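Local coordinates for SPBc2 prophage-derived uncharacterized protein yorR (Bacillus subtilis, PDB 3KB2) that is of unconfirmed function but binds a phosphorylated guanosine diphosphate and magnesium and may act as a nucleotide kinase of the dTMP kinase type, at residues Phe63-Leu68 and Arg133-Asn138; Val69-Lys72 and Ser78-Thr81. One frame throughout, in Å; residues are numbered along the deposited sequence.

Interaction 1 of 2, residues Phe63-Leu68 and Arg133-Asn138; sequences FVYSNL and REVMSN
Tyr-65 and Leu-68, one turn apart on helix 64-70, meet Val-135 and Met-136 near the C-terminal end of helix 122-137, and everything that passes between the two is apolar or sulfur-aromatic in kind. Val-135 supplies a single branch to both partners. Its chi1 of 61° sets CG1 between the backbone N and the carbonyl carbon and so puts CG2 anti to the N. CG2 lies 3.6 Å from Leu-68 CD2 and 3.9 Å from Tyr-65 CD1, coming to the tyrosine at the ring edge, near its plane.

The Met-aromatic contact comes from Met-136, a selenomethionine. Its chain bends at chi2 and chi3, bringing SE to 3.8 Å from Tyr-65 CB and 4.6 Å from the Tyr-65 ring centroid. SE sits 39° off the ring normal, an oblique approach. Val-64 CG2 covers one face of the same ring, and the phenol hydroxyl is hydrogen-bonded to Glu-89.

The polar bonds do not bridge the two helices; at the end of helix 122-137, Asn-138 ND2 gives Glu-134 O a bond of 3.0 Å, while Asn-138 N reaches that oxygen from the opposite face of the carbonyl plane, so the carbonyl is held twice.

Tyr-65 and Met-136 both also rest on Val-98 of strand 96-102. This is helix-helix packing, the short segments crossing at 135°, over a parallel sheet of strand order 2-3-1-4-5, consistent with a P-loop kinase fold.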
loop_
_atom_site.group_PDB
_atom_site.type_symbol
_atom_site.label_atom_id
_atom_site.label_comp_id
_atom_site.label_asym_id
_atom_site.label_seq_id
_atom_site.Cartn_x
_atom_site.Cartn_y
_atom_site.Cartn_z
ATOM N N PHE A 63 -14.858 -1.383 -8.414
ATOM C CA PHE A 63 -15.710 -0.253 -8.746
ATOM C C PHE A 63 -16.039 0.662 -7.547
ATOM O O PHE A 63 -15.167 0.940 -6.726
ATOM C CB PHE A 63 -16.980 -0.827 -9.412
ATOM C CG PHE A 63 -17.777 0.173 -10.209
ATOM C CD1 PHE A 63 -17.167 1.280 -10.794
ATOM C CD2 PHE A 63 -19.146 -0.006 -10.385
ATOM C CE1 PHE A 63 -17.916 2.192 -11.543
ATOM C CE2 PHE A 63 -19.896 0.901 -11.131
ATOM C CZ PHE A 63 -19.280 1.999 -11.707
ATOM N N VAL A 64 -17.287 1.132 -7.465
ATOM C CA VAL A 64 -17.728 2.039 -6.401
ATOM C C VAL A 64 -17.561 1.510 -4.980
ATOM O O VAL A 64 -17.320 2.284 -4.061
ATOM C CB VAL A 64 -19.225 2.472 -6.578
ATOM C CG1 VAL A 64 -19.399 3.288 -7.861
ATOM C CG2 VAL A 64 -20.140 1.236 -6.606
ATOM N N TYR A 65 -17.687 0.207 -4.781
ATOM C CA TYR A 65 -17.550 -0.319 -3.433
ATOM C C TYR A 65 -16.112 -0.294 -2.949
ATOM O O TYR A 65 -15.861 0.082 -1.806
ATOM C CB TYR A 65 -18.175 -1.709 -3.355
ATOM C CG TYR A 65 -19.644 -1.642 -3.714
ATOM C CD1 TYR A 65 -20.539 -0.883 -2.942
ATOM C CD2 TYR A 65 -20.124 -2.249 -4.873
ATOM C CE1 TYR A 65 -21.865 -0.728 -3.326
ATOM C CE2 TYR A 65 -21.442 -2.101 -5.264
ATOM C CZ TYR A 65 -22.308 -1.342 -4.497
ATOM O OH TYR A 65 -23.614 -1.205 -4.922
ATOM N N SER A 66 -15.161 -0.662 -3.804
ATOM C CA SER A 66 -13.765 -0.602 -3.396
ATOM C C SER A 66 -13.424 0.855 -3.074
ATOM O O SER A 66 -12.587 1.119 -2.220
ATOM C CB SER A 66 -12.844 -1.092 -4.510
ATOM O OG SER A 66 -13.121 -2.428 -4.852
ATOM N N ASN A 67 -14.060 1.803 -3.766
ATOM C CA ASN A 67 -13.786 3.207 -3.495
ATOM C C ASN A 67 -14.129 3.535 -2.049
ATOM O O ASN A 67 -13.351 4.184 -1.359
ATOM C CB ASN A 67 -14.576 4.125 -4.416
ATOM C CG ASN A 67 -14.417 5.579 -4.043
ATOM O OD1 ASN A 67 -13.357 6.170 -4.224
ATOM N ND2 ASN A 67 -15.470 6.163 -3.509
ATOM N N LEU A 68 -15.292 3.077 -1.598
ATOM C CA LEU A 68 -15.736 3.297 -0.230
ATOM C C LEU A 68 -14.775 2.721 0.811
ATOM O O LEU A 68 -14.615 3.282 1.897
ATOM C CB LEU A 68 -17.126 2.688 -0.038
ATOM C CG LEU A 68 -18.305 3.620 -0.330
ATOM C CD1 LEU A 68 -18.065 4.413 -1.603
ATOM C CD2 LEU A 68 -19.579 2.783 -0.442
ATOM N N ARG A 133 -16.647 -6.451 3.911
ATOM C CA ARG A 133 -17.864 -7.137 4.315
ATOM C C ARG A 133 -18.956 -6.138 4.629
ATOM O O ARG A 133 -20.075 -6.269 4.145
ATOM C CB ARG A 133 -17.613 -8.032 5.529
ATOM C CG ARG A 133 -16.785 -9.245 5.190
ATOM C CD ARG A 133 -17.195 -10.435 6.020
ATOM N NE ARG A 133 -16.977 -10.212 7.445
ATOM C CZ ARG A 133 -17.196 -11.132 8.381
ATOM N NH1 ARG A 133 -17.642 -12.337 8.040
ATOM N NH2 ARG A 133 -16.962 -10.853 9.658
ATOM N N GLU A 134 -18.613 -5.129 5.420
ATOM C CA GLU A 134 -19.569 -4.103 5.823
ATOM C C GLU A 134 -20.115 -3.295 4.650
ATOM O O GLU A 134 -21.322 -3.058 4.559
ATOM C CB GLU A 134 -18.921 -3.166 6.844
ATOM C CG GLU A 134 -19.905 -2.369 7.692
ATOM C CD GLU A 134 -19.212 -1.530 8.760
ATOM O OE1 GLU A 134 -19.907 -1.042 9.678
ATOM O OE2 GLU A 134 -17.974 -1.355 8.679
ATOM N N VAL A 135 -19.235 -2.872 3.749
ATOM C CA VAL A 135 -19.678 -2.098 2.597
ATOM C C VAL A 135 -20.517 -2.961 1.653
ATOM O O VAL A 135 -21.467 -2.466 1.045
ATOM C CB VAL A 135 -18.482 -1.488 1.814
ATOM C CG1 VAL A 135 -17.575 -2.586 1.297
ATOM C CG2 VAL A 135 -18.999 -0.652 0.644
HETATM N N MSE A 136 -20.179 -4.245 1.532
HETATM C CA MSE A 136 -20.949 -5.135 0.660
HETATM C C MSE A 136 -22.314 -5.464 1.260
HETATM O O MSE A 136 -23.308 -5.531 0.547
HETATM C CB MSE A 136 -20.193 -6.442 0.375
HETATM C CG MSE A 136 -18.917 -6.284 -0.446
HETATM SE SE MSE A 136 -19.071 -5.123 -2.004
HETATM C CE MSE A 136 -20.241 -6.190 -3.117
ATOM N N SER A 137 -22.357 -5.680 2.569
ATOM C CA SER A 137 -23.614 -5.983 3.238
ATOM C C SER A 137 -24.532 -4.788 3.089
ATOM O O SER A 137 -25.754 -4.927 2.990
ATOM C CB SER A 137 -23.383 -6.249 4.723
ATOM O OG SER A 137 -22.546 -7.374 4.907
ATOM N N ASN A 138 -23.931 -3.604 3.068
ATOM C CA ASN A 138 -24.695 -2.372 2.946
ATOM C C ASN A 138 -24.955 -1.913 1.526
ATOM O O ASN A 138 -25.481 -0.817 1.304
ATOM C CB ASN A 138 -24.001 -1.268 3.725
ATOM C CG ASN A 138 -24.413 -1.259 5.160
ATOM O OD1 ASN A 138 -25.413 -0.636 5.526
ATOM N ND2 ASN A 138 -23.672 -1.982 5.990
#

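Interaction 2 of 2, residues Val69-Lys72 and Ser78-Thr81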
loop_
_atom_site.group_PDB
_atom_site.type_symbol
_atom_site.label_atom_id
_atom_site.label_comp_id
_atom_site.label_asym_id
_atom_site.label_seq_id
_atom_site.Cartn_x
_atom_site.Cartn_y
_atom_site.Cartn_z
ATOM N N VAL A 69 -14.136 1.601 0.471
ATOM C CA VAL A 69 -13.183 0.925 1.357
ATOM C C VAL A 69 -11.868 1.700 1.471
ATOM O O VAL A 69 -11.465 2.116 2.566
ATOM C CB VAL A 69 -12.877 -0.523 0.831
ATOM C CG1 VAL A 69 -11.695 -1.152 1.581
ATOM C CG2 VAL A 69 -14.117 -1.391 0.977
ATOM N N TYR A 70 -11.216 1.909 0.329
ATOM C CA TYR A 70 -9.932 2.594 0.292
ATOM C C TYR A 70 -9.938 4.074 0.633
ATOM O O TYR A 70 -8.881 4.656 0.889
ATOM C CB TYR A 70 -9.269 2.356 -1.068
ATOM C CG TYR A 70 -8.902 0.903 -1.278
ATOM C CD1 TYR A 70 -7.998 0.266 -0.425
ATOM C CD2 TYR A 70 -9.489 0.148 -2.297
ATOM C CE1 TYR A 70 -7.692 -1.085 -0.572
ATOM C CE2 TYR A 70 -9.185 -1.210 -2.455
ATOM C CZ TYR A 70 -8.288 -1.818 -1.587
ATOM O OH TYR A 70 -8.001 -3.160 -1.716
ATOM N N ALA A 71 -11.123 4.681 0.648
ATOM C CA ALA A 71 -11.238 6.093 0.981
ATOM C C ALA A 71 -11.060 6.257 2.491
ATOM O O ALA A 71 -10.732 7.337 2.982
ATOM C CB ALA A 71 -12.592 6.627 0.545
ATOM N N LYS A 72 -11.270 5.170 3.222
ATOM C CA LYS A 72 -11.124 5.198 4.664
ATOM C C LYS A 72 -9.699 4.813 5.066
ATOM O O LYS A 72 -9.376 4.768 6.256
ATOM C CB LYS A 72 -12.120 4.234 5.311
ATOM C CG LYS A 72 -13.573 4.483 4.944
ATOM C CD LYS A 72 -14.048 5.844 5.414
ATOM C CE LYS A 72 -15.494 6.088 5.005
ATOM N NZ LYS A 72 -15.922 7.485 5.292
ATOM N N SER A 78 -10.445 10.796 -2.630
ATOM C CA SER A 78 -11.876 11.064 -2.736
ATOM C C SER A 78 -12.795 9.858 -2.605
ATOM O O SER A 78 -12.474 8.750 -3.034
ATOM C CB SER A 78 -12.186 11.758 -4.061
ATOM O OG SER A 78 -11.512 12.997 -4.136
ATOM N N ILE A 79 -13.960 10.103 -2.023
ATOM C CA ILE A 79 -14.952 9.064 -1.835
ATOM C C ILE A 79 -16.304 9.527 -2.342
ATOM O O ILE A 79 -16.618 10.714 -2.309
ATOM C CB ILE A 79 -15.087 8.673 -0.344
ATOM C CG1 ILE A 79 -16.088 7.533 -0.196
ATOM C CG2 ILE A 79 -15.587 9.854 0.479
ATOM C CD1 ILE A 79 -15.987 6.851 1.152
ATOM N N LEU A 80 -17.106 8.595 -2.836
ATOM C CA LEU A 80 -18.434 8.961 -3.295
ATOM C C LEU A 80 -19.280 9.334 -2.088
ATOM O O LEU A 80 -19.026 8.859 -0.985
ATOM C CB LEU A 80 -19.091 7.784 -3.994
ATOM C CG LEU A 80 -18.466 7.450 -5.333
ATOM C CD1 LEU A 80 -18.939 6.101 -5.770
ATOM C CD2 LEU A 80 -18.816 8.529 -6.334
ATOM N N THR A 81 -20.277 10.189 -2.293
ATOM C CA THR A 81 -21.172 10.559 -1.208
ATOM C C THR A 81 -22.308 9.540 -1.247
ATOM O O THR A 81 -22.457 8.803 -2.225
ATOM C CB THR A 81 -21.794 11.975 -1.385
ATOM O OG1 THR A 81 -22.552 12.023 -2.597
ATOM C CG2 THR A 81 -20.720 13.039 -1.417
#
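The Ala-71 methyl points straight into the flank of Ile-79: Ala-71 CB lies 3.3 Å from Ile-79 CB, tighter than an ordinary carbon-carbon contact. The methyl does not touch the isoleucine at that one point alone. Ile-79 CG1 stands anti to the backbone N (chi1 -177°), and chi2 is extended as well, which carries the long branch alongside the alanine and leaves its end, CD1, 3.5 Å from Ala-71 CB. With CG1 at 3.7 Å from the same Ala-71 CB, three successive carbons of the isoleucine pack on one methyl group.

Through these two residues the connection between helices 64-70 and 82-92 folds back on the end of the first, the returning chain lying against the helix it has just left. Ile-79 also packs on Asn-67 and Leu-68 of that helix, and Thr-81 is the N-cap of the next one.

Lys-72 approaches the isoleucine from another direction. Its CB leaves the backbone neither toward nor away from segment 78-81, but a bend at chi2 (-63°) followed by an extended end turns the chain back, and CE comes within 4.0 Å of Ile-79 CD1. The two side chains run at a slant to one another, the lysine meeting the isoleucine with the end of its chain, CE nearest, at the solvent-facing margin. Ala-71 O, meanwhile, has a weak hydrogen bond with Lys-75 of the second subunit, which places this turn beside the dimer partner.

In the fold
Helix 64-70 serves both contacts, and their centres lie about 10 Å apart. Interaction 1 is the deeper of the two, about 8 Å from the centre of the chain, and joins helix to helix through a large aromatic ring, a selenium and branched aliphatic groups above the sheet. Interaction 2, about 14 Å out, joins the end of the same helix to a loop through small and aliphatic groups, with an exposed lysine at its margin and the second subunit nearby. Val-64 and Asn-67 of the first pack against Leu-80 and Ile-79 of the second, while Val-69 reaches back to Val-135, tying the deeper helix pair to the outer turn.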